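Local coordinates for Low molecular weight phosphotyrosine protein phosphatase (Vibrio cholerae, PDB 6U1P), which probably hydrolyses phosphotyrosine in proteins, acting in a tyrosine phosphoregulatory system that controls exopolysaccharide biosynthesis and biofilm formation, at residues 21-24 against 25-29; 56-59 against 60-64; 127-130 against 131-134. All blocks are in the same frame, centred on the assembly; numbering follows the deposited sequence.

Overall arrangement
All three contacts are local, along single helices or, in contact 2, round a helix end. Contact 1, in helix 18-32 of the beta-alpha-beta unit, is buried; its polar pair lies against strand 37-43. Contact 2 closes helix 54-62, with one face packed on contact 1 (centres about 12 Å apart) and the other lined with exposed polar side chains. Contact 3 opens the long helix 126-152, its centre about 25 Å from that of contact 1; it has an exposed charge network on one face and a buried serine and phenylalanine on another. Their chemistry runs from a straight salt bridge, through a Schellman ending, to charges without directed N-H bonds. All three touch the second subunit.

Contact 1: 21-24 against 25-29; sequences MAEI and ILRDK
Within the beta-alpha-beta unit formed by strand 6-12, helix 18-32 and strand 37-43, Glu23 and Arg27 join one helical turn apart in a salt bridge that is also a directed hydrogen bond. Arg27 NH2 lies 2.8 Å from Glu23 OE2, with an N-H...O angle of 165°, and the acceptor sits at the edge of the guanidinium, in its plane. OE2 offers its anti lone pair, the one facing away from OE1, and the two flat groups are turned 70° against each other. Both side chains leave the helix with CG opposite the backbone N and run side by side; the Arg27 chain then bends at chi3 (-62°), which brings its guanidinium back to the extended glutamate. Glu23 CG runs alongside as well, 3.6 Å from Arg27 NH2. The carboxylate is buried but well supplied with donors: Ser41 OG bonds OE1 and Asn70 ND2 bonds OE2, which would fix its rotation and probably favour the charged form.

Beneath this pair the backbone is regular helix. Leu26 N bonds Ala22 O at 2.7 Å, and Asp28 N reaches Ile24 O at 3.2 Å. Side-chain carbons also pack against the carbonyls of the turn before: Ile25 CG1 is 3.2 Å from Met21 O, and Leu26 CG is 3.3 Å from Ala22 O.

Around the helix the sides are shared out. Met21, Ile24 and Ile25 rest on Leu60 of helix 54-62; Leu26 and Arg27 meet Val39 of strand 37-43. Ala22, Ile25 and Leu26 take Ile141 and Ala145 from helix 126-152 of the second subunit, so that another chain's C-terminal helix packs against helix 18-32.

Contact 2: 56-59 against 60-64; sequences ALQA and LQDYG
The amide of Gln58 and the carboxylate of Asp62, one turn apart on the last turns of helix 54-62, which ends in a Schellman motif, have planes only 26° apart, while the amides of Gln58 and Gln61 are turned 47° against each other. The carboxylate folds back over its own helix: with Asp62 CG beside the backbone N (chi1 -72°), that carbon comes within 3.3 Å of Gln58 O, the carbonyl that also accepts Asp62 N at 2.9 Å. Asp62 OD2 makes a weak hydrogen bond to Gln135 NE2 of the second subunit. At the neighbouring aromatic group, Tyr63 CD2 approaches Ala59 O to 3.4 Å.

The regular helical pattern is still intact at Gln61, whose N bonds Leu57 O at 3.0 Å. It falters at Tyr63, the first residue to leave helical backbone angles, whose N makes two weak bonds, to Ala59 O at 3.3 Å and to Leu60 O.

The apolar side of the same turns is built from leucines. Leu57 CD2 lies 4.4 Å from Leu60 CD1, a light touch; each also packs elsewhere, Leu57 on Pro67 and Val69, Leu60 on helix 18-32 and on Tyr65. Ala59 packs on Phe134 and Tyr63 on Leu139, both of the second subunit.

Glycine suits the closing position: Gly64 has a positive phi, at which a CB would be jammed against the carbonyl O of Tyr63. Tyr65 N turns back to Leu60 O, and inside that loop Gly64 N bonds Gln61 O at 2.8 Å.

Contact 3: 127-130 against 131-134; sequences YRRS and SEFF
Ser130 and Phe134 form the tightly packed side of the first turns of helix 126-152, the long C-terminal helix that follows the predicted proton donor Asp125 in the Asp-Pro-Tyr sequence of this phosphatase family. Phe134 N bonds Ser130 O at 3.1 Å, nearly straight at 163°, and the same oxygen lies in the plane of the phenylalanine ring, at its edge, 3.2 Å from CD1. With OG opposite the backbone N (chi1 -160°), the serine hydroxyl also borders the ring, Ser130 OG standing 3.6 Å from Phe134 CE1. This buried hydroxyl is satisfied by a hydrogen bond to Ser130 OG of the second subunit, whose Lys55 also makes a cation-pi contact with Tyr127. Toward the active site, Asp125 OD2 accepts Tyr127 N.

The other side is looser and largely exposed, although Arg129 packs on Phe133 of the second subunit. Arg128, Arg129 and Glu132 make a salt-bridge network. Arg128 presents a guanidinium face to the carboxylate, the two planes 41° apart, with NH2 3.5 Å from Glu132 OE1. Arg129 crosses Glu132 at about a right angle. In both bridges the carboxylate oxygen lies well out of the guanidinium plane, so the attraction is one of charge, without a directed N-H. The second is long: Arg129 NH1 stays 3.7 Å from Glu132 OE2.

Contact 1: 21-24 against 25-29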
loop_
_atom_site.group_PDB
_atom_site.type_symbol
_atom_site.label_atom_id
_atom_site.label_comp_id
_atom_site.label_asym_id
_atom_site.label_seq_id
_atom_site.Cartn_x
_atom_site.Cartn_y
_atom_site.Cartn_z
ATOM N N MET B 21 7.194 -1.313 -13.177
ATOM C CA MET B 21 5.994 -1.168 -13.998
ATOM C C MET B 21 6.327 -0.666 -15.401
ATOM O O MET B 21 5.827 -1.197 -16.398
ATOM C CB MET B 21 5.012 -0.229 -13.311
ATOM C CG MET B 21 4.229 -0.929 -12.188
ATOM S SD MET B 21 2.985 0.159 -11.462
ATOM C CE MET B 21 3.781 0.647 -9.952
ATOM N N ALA B 22 7.182 0.358 -15.497
ATOM C CA ALA B 22 7.545 0.892 -16.804
ATOM C C ALA B 22 8.291 -0.139 -17.639
ATOM O O ALA B 22 8.067 -0.245 -18.849
ATOM C CB ALA B 22 8.387 2.165 -16.635
ATOM N N GLU B 23 9.187 -0.903 -17.012
ATOM C CA GLU B 23 9.940 -1.928 -17.740
ATOM C C GLU B 23 8.999 -2.932 -18.390
ATOM O O GLU B 23 9.103 -3.220 -19.588
ATOM C CB GLU B 23 10.893 -2.662 -16.786
ATOM C CG GLU B 23 11.623 -3.853 -17.436
ATOM C CD GLU B 23 12.558 -4.601 -16.479
ATOM O OE1 GLU B 23 12.674 -4.192 -15.306
ATOM O OE2 GLU B 23 13.179 -5.602 -16.904
ATOM N N ILE B 24 8.045 -3.441 -17.611
ATOM C CA ILE B 24 7.129 -4.452 -18.113
ATOM C C ILE B 24 6.266 -3.879 -19.216
ATOM O O ILE B 24 6.061 -4.516 -20.262
ATOM C CB ILE B 24 6.284 -4.984 -16.945
ATOM C CG1 ILE B 24 7.158 -5.849 -16.035
ATOM C CG2 ILE B 24 5.072 -5.761 -17.446
ATOM C CD1 ILE B 24 6.748 -5.754 -14.563
ATOM N N ILE B 25 5.775 -2.653 -19.018
ATOM C CA ILE B 25 4.908 -2.029 -20.014
ATOM C C ILE B 25 5.692 -1.689 -21.277
ATOM O O ILE B 25 5.236 -1.968 -22.392
ATOM C CB ILE B 25 4.201 -0.802 -19.413
ATOM C CG1 ILE B 25 3.269 -1.269 -18.274
ATOM C CG2 ILE B 25 3.416 -0.057 -20.499
ATOM C CD1 ILE B 25 2.613 -0.161 -17.467
ATOM N N LEU B 26 6.891 -1.110 -21.125
ATOM C CA LEU B 26 7.717 -0.821 -22.292
ATOM C C LEU B 26 8.035 -2.094 -23.064
ATOM O O LEU B 26 7.849 -2.155 -24.284
ATOM C CB LEU B 26 9.013 -0.120 -21.877
ATOM C CG LEU B 26 8.817 1.366 -21.620
ATOM C CD1 LEU B 26 10.049 1.969 -20.971
ATOM C CD2 LEU B 26 8.498 2.080 -22.927
ATOM N N ARG B 27 8.484 -3.136 -22.356
ATOM C CA ARG B 27 8.848 -4.381 -23.024
ATOM C C ARG B 27 7.708 -4.889 -23.901
ATOM O O ARG B 27 7.920 -5.260 -25.061
ATOM C CB ARG B 27 9.235 -5.433 -21.985
ATOM C CG ARG B 27 9.495 -6.807 -22.593
ATOM C CD ARG B 27 10.105 -7.764 -21.569
ATOM N NE ARG B 27 11.404 -7.261 -21.123
ATOM C CZ ARG B 27 11.705 -6.964 -19.861
ATOM N NH1 ARG B 27 10.794 -7.125 -18.891
ATOM N NH2 ARG B 27 12.908 -6.487 -19.576
ATOM N N ASP B 28 6.489 -4.850 -23.377
ATOM C CA ASP B 28 5.320 -5.321 -24.111
ATOM C C ASP B 28 5.071 -4.480 -25.358
ATOM O O ASP B 28 4.854 -5.014 -26.459
ATOM C CB ASP B 28 4.113 -5.282 -23.176
ATOM C CG ASP B 28 2.828 -5.665 -23.860
ATOM O OD1 ASP B 28 2.322 -4.881 -24.686
ATOM O OD2 ASP B 28 2.306 -6.747 -23.542
ATOM N N LYS B 29 5.094 -3.155 -25.206
ATOM C CA LYS B 29 4.815 -2.309 -26.359
ATOM C C LYS B 29 5.928 -2.420 -27.382
ATOM O O LYS B 29 5.673 -2.340 -28.592
ATOM C CB LYS B 29 4.595 -0.866 -25.913
ATOM C CG LYS B 29 3.443 -0.750 -24.915
ATOM C CD LYS B 29 2.711 0.553 -25.045
ATOM C CE LYS B 29 1.330 0.450 -24.442
ATOM N NZ LYS B 29 0.704 -0.887 -24.707
#

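Contact 2: 56-59 against 60-64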
loop_
_atom_site.group_PDB
_atom_site.type_symbol
_atom_site.label_atom_id
_atom_site.label_comp_id
_atom_site.label_asym_id
_atom_site.label_seq_id
_atom_site.Cartn_x
_atom_site.Cartn_y
_atom_site.Cartn_z
ATOM N N ALA B 56 2.296 -3.548 -7.166
ATOM C CA ALA B 56 2.650 -3.129 -8.514
ATOM C C ALA B 56 2.324 -4.223 -9.513
ATOM O O ALA B 56 1.796 -3.952 -10.596
ATOM C CB ALA B 56 4.134 -2.747 -8.595
ATOM N N LEU B 57 2.635 -5.470 -9.168
ATOM C CA LEU B 57 2.438 -6.550 -10.131
ATOM C C LEU B 57 0.956 -6.794 -10.390
ATOM O O LEU B 57 0.558 -7.073 -11.525
ATOM C CB LEU B 57 3.122 -7.822 -9.632
ATOM C CG LEU B 57 4.628 -7.618 -9.462
ATOM C CD1 LEU B 57 5.285 -8.876 -8.957
ATOM C CD2 LEU B 57 5.248 -7.152 -10.776
ATOM N N GLN B 58 0.126 -6.684 -9.353
ATOM C CA GLN B 58 -1.301 -6.940 -9.542
ATOM C C GLN B 58 -1.944 -5.855 -10.395
ATOM O O GLN B 58 -2.810 -6.148 -11.228
ATOM C CB GLN B 58 -2.016 -7.058 -8.195
ATOM C CG GLN B 58 -3.569 -7.099 -8.304
ATOM C CD GLN B 58 -4.133 -8.439 -8.822
ATOM O OE1 GLN B 58 -4.673 -8.515 -9.932
ATOM N NE2 GLN B 58 -4.018 -9.491 -8.007
ATOM N N ALA B 59 -1.521 -4.601 -10.220
ATOM C CA ALA B 59 -2.047 -3.545 -11.075
ATOM C C ALA B 59 -1.675 -3.792 -12.542
ATOM O O ALA B 59 -2.506 -3.611 -13.433
ATOM C CB ALA B 59 -1.556 -2.179 -10.578
ATOM N N LEU B 60 -0.471 -4.302 -12.806
ATOM C CA LEU B 60 -0.127 -4.638 -14.189
ATOM C C LEU B 60 -1.029 -5.742 -14.729
ATOM O O LEU B 60 -1.476 -5.684 -15.883
ATOM C CB LEU B 60 1.336 -5.060 -14.298
ATOM C CG LEU B 60 2.371 -3.953 -14.082
ATOM C CD1 LEU B 60 3.741 -4.541 -13.946
ATOM C CD2 LEU B 60 2.395 -2.954 -15.215
ATOM N N GLN B 61 -1.293 -6.767 -13.916
ATOM C CA GLN B 61 -2.193 -7.821 -14.355
ATOM C C GLN B 61 -3.589 -7.273 -14.630
ATOM O O GLN B 61 -4.217 -7.637 -15.629
ATOM C CB GLN B 61 -2.244 -8.930 -13.305
ATOM C CG GLN B 61 -0.913 -9.653 -13.142
ATOM C CD GLN B 61 -0.954 -10.717 -12.055
ATOM O OE1 GLN B 61 -1.324 -10.445 -10.910
ATOM N NE2 GLN B 61 -0.586 -11.941 -12.417
ATOM N N ASP B 62 -4.083 -6.381 -13.768
ATOM C CA ASP B 62 -5.423 -5.844 -13.974
ATOM C C ASP B 62 -5.559 -5.209 -15.349
ATOM O O ASP B 62 -6.621 -5.309 -15.970
ATOM C CB ASP B 62 -5.755 -4.831 -12.882
ATOM C CG ASP B 62 -5.996 -5.491 -11.537
ATOM O OD1 ASP B 62 -6.352 -6.692 -11.519
ATOM O OD2 ASP B 62 -5.807 -4.817 -10.503
ATOM N N TYR B 63 -4.476 -4.639 -15.878
ATOM C CA TYR B 63 -4.502 -3.986 -17.181
ATOM C C TYR B 63 -3.997 -4.885 -18.302
ATOM O O TYR B 63 -3.689 -4.390 -19.384
ATOM C CB TYR B 63 -3.705 -2.680 -17.139
ATOM C CG TYR B 63 -4.457 -1.595 -16.417
ATOM C CD1 TYR B 63 -5.680 -1.134 -16.900
ATOM C CD2 TYR B 63 -3.978 -1.065 -15.229
ATOM C CE1 TYR B 63 -6.405 -0.149 -16.222
ATOM C CE2 TYR B 63 -4.688 -0.084 -14.548
ATOM C CZ TYR B 63 -5.901 0.368 -15.050
ATOM O OH TYR B 63 -6.589 1.337 -14.367
ATOM N N GLY B 64 -3.917 -6.195 -18.067
ATOM C CA GLY B 64 -3.585 -7.136 -19.117
ATOM C C GLY B 64 -2.110 -7.345 -19.395
ATOM O O GLY B 64 -1.779 -8.027 -20.365
#

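Contact 3: 127-130 against 131-134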
loop_
_atom_site.group_PDB
_atom_site.type_symbol
_atom_site.label_atom_id
_atom_site.label_comp_id
_atom_site.label_asym_id
_atom_site.label_seq_id
_atom_site.Cartn_x
_atom_site.Cartn_y
_atom_site.Cartn_z
ATOM N N TYR B 127 3.945 4.604 -2.959
ATOM C CA TYR B 127 4.324 4.206 -1.593
ATOM C C TYR B 127 4.168 5.374 -0.618
ATOM O O TYR B 127 3.740 5.147 0.481
ATOM C CB TYR B 127 5.736 3.652 -1.651
ATOM C CG TYR B 127 6.028 2.514 -0.721
ATOM C CD1 TYR B 127 6.511 2.752 0.553
ATOM C CD2 TYR B 127 5.856 1.205 -1.123
ATOM C CE1 TYR B 127 6.801 1.718 1.426
ATOM C CE2 TYR B 127 6.148 0.156 -0.266
ATOM C CZ TYR B 127 6.622 0.412 1.009
ATOM O OH TYR B 127 6.916 -0.612 1.860
ATOM N N ARG B 128 4.560 6.584 -0.991
ATOM C CA ARG B 128 4.368 7.736 -0.083
ATOM C C ARG B 128 2.864 7.979 0.032
ATOM O O ARG B 128 2.400 8.219 1.114
ATOM C CB ARG B 128 5.131 8.961 -0.595
ATOM C CG ARG B 128 4.505 10.306 -0.244
ATOM C CD ARG B 128 5.402 11.534 -0.346
ATOM N NE ARG B 128 4.815 12.815 0.059
ATOM C CZ ARG B 128 3.891 13.496 -0.625
ATOM N NH1 ARG B 128 3.507 13.081 -1.817
ATOM N NH2 ARG B 128 3.351 14.592 -0.125
ATOM N N ARG B 129 2.152 7.948 -1.081
ATOM C CA ARG B 129 0.699 8.088 -0.986
ATOM C C ARG B 129 0.115 7.023 -0.052
ATOM O O ARG B 129 -0.791 7.297 0.756
ATOM C CB ARG B 129 0.104 7.968 -2.378
ATOM C CG ARG B 129 -1.302 8.509 -2.528
ATOM C CD ARG B 129 -1.362 9.984 -2.197
ATOM N NE ARG B 129 -2.718 10.526 -2.285
ATOM C CZ ARG B 129 -3.522 10.708 -1.239
ATOM N NH1 ARG B 129 -3.109 10.378 -0.019
ATOM N NH2 ARG B 129 -4.740 11.217 -1.408
ATOM N N SER B 130 0.582 5.778 -0.194
ATOM C CA SER B 130 0.096 4.723 0.684
ATOM C C SER B 130 0.285 5.102 2.138
ATOM O O SER B 130 -0.664 5.056 2.927
ATOM C CB SER B 130 0.790 3.400 0.362
ATOM O OG SER B 130 0.004 2.324 0.872
ATOM N N SER B 131 1.505 5.505 2.499
ATOM C CA SER B 131 1.808 5.843 3.885
ATOM C C SER B 131 0.924 6.962 4.396
ATOM O O SER B 131 0.449 6.907 5.538
ATOM C CB SER B 131 3.276 6.229 4.030
ATOM O OG SER B 131 4.095 5.080 3.968
ATOM N N GLU B 132 0.711 7.999 3.582
ATOM C CA GLU B 132 -0.192 9.071 3.992
ATOM C C GLU B 132 -1.560 8.519 4.354
ATOM O O GLU B 132 -2.159 8.926 5.356
ATOM C CB GLU B 132 -0.316 10.115 2.888
ATOM C CG GLU B 132 0.932 10.987 2.715
ATOM C CD GLU B 132 0.682 12.193 1.827
ATOM O OE1 GLU B 132 1.035 13.325 2.230
ATOM O OE2 GLU B 132 0.120 12.003 0.728
ATOM N N PHE B 133 -2.065 7.563 3.579
ATOM C CA PHE B 133 -3.416 7.168 3.903
ATOM C C PHE B 133 -3.473 6.297 5.157
ATOM O O PHE B 133 -4.419 6.430 5.948
ATOM C CB PHE B 133 -4.109 6.474 2.742
ATOM C CG PHE B 133 -5.581 6.396 2.953
ATOM C CD1 PHE B 133 -6.365 7.541 2.804
ATOM C CD2 PHE B 133 -6.173 5.230 3.425
ATOM C CE1 PHE B 133 -7.724 7.504 3.068
ATOM C CE2 PHE B 133 -7.538 5.181 3.675
ATOM C CZ PHE B 133 -8.312 6.314 3.500
ATOM N N PHE B 134 -2.457 5.454 5.383
ATOM C CA PHE B 134 -2.410 4.646 6.603
ATOM C C PHE B 134 -2.330 5.532 7.842
ATOM O O PHE B 134 -2.943 5.233 8.873
ATOM C CB PHE B 134 -1.232 3.666 6.554
ATOM C CG PHE B 134 -1.544 2.384 5.813
ATOM C CD1 PHE B 134 -1.516 2.332 4.426
ATOM C CD2 PHE B 134 -1.891 1.244 6.499
ATOM C CE1 PHE B 134 -1.837 1.170 3.757
ATOM C CE2 PHE B 134 -2.196 0.078 5.831
ATOM C CZ PHE B 134 -2.168 0.035 4.465
#